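Local coordinates for protein lipase (Pelosinus fermentans, PDB 5AH0) that is a zinc-binding lipase of the alpha/beta-hydrolase superfamily that hydrolyses the polyester poly(butylene adipate-co-terephthalate) and probably cleaves lipid esters, at residues A[42-47]-A[91-96]. Residues are numbered along the deposited sequence; the frame is centred on the assembly and turned at random.
Sequences TAYTAT and GLYPEW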
loop_
_atom_site.group_PDB
_atom_site.type_symbol
_atom_site.label_atom_id
_atom_site.label_comp_id
_atom_site.label_asym_id
_atom_site.label_seq_id
_atom_site.Cartn_x
_atom_site.Cartn_y
_atom_site.Cartn_z
ATOM N N THR A 42 13.865 -7.554 13.496
ATOM C CA THR A 42 12.813 -6.706 14.046
ATOM C C THR A 42 11.898 -6.193 12.957
ATOM O O THR A 42 12.351 -5.528 12.023
ATOM C CB THR A 42 13.385 -5.497 14.795
ATOM O OG1 THR A 42 14.214 -5.946 15.878
ATOM C CG2 THR A 42 12.258 -4.633 15.346
ATOM N N ALA A 43 10.611 -6.506 13.077
ATOM C CA ALA A 43 9.625 -6.040 12.109
ATOM C C ALA A 43 8.427 -5.462 12.824
ATOM O O ALA A 43 7.983 -5.987 13.845
ATOM C CB ALA A 43 9.196 -7.145 11.190
ATOM N N TYR A 44 7.923 -4.368 12.275
ATOM C CA TYR A 44 6.761 -3.681 12.798
ATOM C C TYR A 44 5.688 -3.645 11.729
ATOM O O TYR A 44 5.991 -3.793 10.541
ATOM C CB TYR A 44 7.127 -2.261 13.226
ATOM C CG TYR A 44 8.177 -2.186 14.302
ATOM C CD1 TYR A 44 7.905 -2.614 15.589
ATOM C CD2 TYR A 44 9.447 -1.692 14.031
ATOM C CE1 TYR A 44 8.866 -2.537 16.588
ATOM C CE2 TYR A 44 10.423 -1.616 15.025
ATOM C CZ TYR A 44 10.127 -2.041 16.303
ATOM O OH TYR A 44 11.085 -1.974 17.300
ATOM N N THR A 45 4.437 -3.460 12.144
ATOM C CA THR A 45 3.330 -3.421 11.193
ATOM C C THR A 45 2.575 -2.111 11.329
ATOM O O THR A 45 2.036 -1.789 12.398
ATOM C CB THR A 45 2.359 -4.610 11.372
ATOM O OG1 THR A 45 3.057 -5.833 11.132
ATOM C CG2 THR A 45 1.221 -4.513 10.388
ATOM N N ALA A 46 2.583 -1.343 10.243
ATOM C CA ALA A 46 1.878 -0.067 10.190
ATOM C C ALA A 46 0.490 -0.260 9.602
ATOM O O ALA A 46 0.269 -1.173 8.820
ATOM C CB ALA A 46 2.663 0.944 9.385
ATOM N N THR A 47 -0.438 0.606 9.987
ATOM C CA THR A 47 -1.799 0.540 9.478
ATOM C C THR A 47 -2.231 1.895 8.925
ATOM O O THR A 47 -2.074 2.919 9.581
ATOM C CB THR A 47 -2.785 0.109 10.572
ATOM O OG1 THR A 47 -2.489 -1.228 10.977
ATOM C CG2 THR A 47 -4.212 0.174 10.061
ATOM N N GLY A 91 3.165 5.168 18.400
ATOM C CA GLY A 91 4.341 5.072 17.561
ATOM C C GLY A 91 4.984 3.708 17.664
ATOM O O GLY A 91 5.277 3.230 18.757
ATOM N N LEU A 92 5.194 3.078 16.515
ATOM C CA LEU A 92 5.822 1.767 16.456
ATOM C C LEU A 92 7.286 1.859 16.815
ATOM O O LEU A 92 7.860 0.912 17.351
ATOM C CB LEU A 92 5.702 1.163 15.061
ATOM C CG LEU A 92 4.318 0.749 14.589
ATOM C CD1 LEU A 92 4.398 0.331 13.130
ATOM C CD2 LEU A 92 3.770 -0.372 15.464
ATOM N N TYR A 93 7.889 2.996 16.475
ATOM C CA TYR A 93 9.331 3.184 16.586
ATOM C C TYR A 93 9.681 4.650 16.866
ATOM O O TYR A 93 10.215 5.343 16.000
ATOM C CB TYR A 93 9.997 2.700 15.296
ATOM C CG TYR A 93 11.502 2.568 15.331
ATOM C CD1 TYR A 93 12.141 1.865 16.345
ATOM C CD2 TYR A 93 12.283 3.106 14.315
ATOM C CE1 TYR A 93 13.524 1.735 16.364
ATOM C CE2 TYR A 93 13.659 2.976 14.321
ATOM C CZ TYR A 93 14.275 2.294 15.347
ATOM O OH TYR A 93 15.645 2.173 15.351
ATOM N N PRO A 94 9.374 5.128 18.080
ATOM C CA PRO A 94 9.539 6.539 18.465
ATOM C C PRO A 94 10.922 7.131 18.173
ATOM O O PRO A 94 11.019 8.326 17.917
ATOM C CB PRO A 94 9.276 6.519 19.972
ATOM C CG PRO A 94 8.369 5.350 20.166
ATOM C CD PRO A 94 8.832 4.318 19.185
ATOM N N GLU A 95 11.966 6.312 18.192
ATOM C CA GLU A 95 13.319 6.819 18.001
ATOM C C GLU A 95 13.713 6.882 16.535
ATOM O O GLU A 95 14.881 7.110 16.219
ATOM C CB GLU A 95 14.325 5.953 18.753
ATOM C CG GLU A 95 13.841 5.481 20.112
ATOM C CD GLU A 95 12.956 4.252 19.996
ATOM O OE1 GLU A 95 13.186 3.450 19.064
ATOM O OE2 GLU A 95 12.037 4.095 20.830
ATOM N N TRP A 96 12.734 6.687 15.654
ATOM C CA TRP A 96 12.954 6.727 14.214
ATOM C C TRP A 96 13.602 8.057 13.836
ATOM O O TRP A 96 13.124 9.117 14.240
ATOM C CB TRP A 96 11.623 6.543 13.478
ATOM C CG TRP A 96 11.702 6.503 11.977
ATOM C CD1 TRP A 96 12.708 5.982 11.217
ATOM C CD2 TRP A 96 10.731 7.018 11.057
ATOM N NE1 TRP A 96 12.420 6.130 9.881
ATOM C CE2 TRP A 96 11.213 6.766 9.756
ATOM C CE3 TRP A 96 9.501 7.666 11.207
ATOM C CZ2 TRP A 96 10.505 7.141 8.612
ATOM C CZ3 TRP A 96 8.804 8.038 10.071
ATOM C CH2 TRP A 96 9.306 7.774 8.791
#
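Leu-92 packs against Tyr-44, Thr-45 and Ala-46, and Tyr-93 against Tyr-44, where, in this alpha/beta-hydrolase fold, the loop after strand 85-89 meets strand 43-46, an outer strand of the parallel sheet paired with strand 6-9. The contact is small, 235 Å² in all, and rests on van der Waals packing. Apolar contacts centre on Leu-92: its CD1 lies 3.8 Å from Tyr-44 CB and 4.2 Å from Ala-46 CB. The same methyl sits against the strand backbone, 3.3 Å from Thr-45 O. CB of Thr-45 points away from the loop, and its OG1 is hydrogen-bonded to Glu-33 OE1. Tyr-64 of helix 54-66 touches both Leu-92 and Ala-46, joining the helix to this contact, and a backbone hydrogen bond also ties Leu-92 to Tyr-64. Aromatic contacts are looser. The rings of Tyr-44 and Tyr-93 have planes at 28° but are slid apart, centroids 5.9 Å from each other, so they barely overlap; Tyr-93 CD1 approaches Tyr-44 CE2 at 4.1 Å. With CG anti to its backbone N (chi1 -169°), Tyr-93 directs its ring to the hydroxyl end of Tyr-44. Tyr-93 also opens a type I beta turn closed by the hydrogen bond from Trp-96 N to Tyr-93 O. Over one face of the Tyr-44 ring, offset toward the rim, lies a backbone carbonyl: Leu-92 O, 3.7 Å from Tyr-44 CE1.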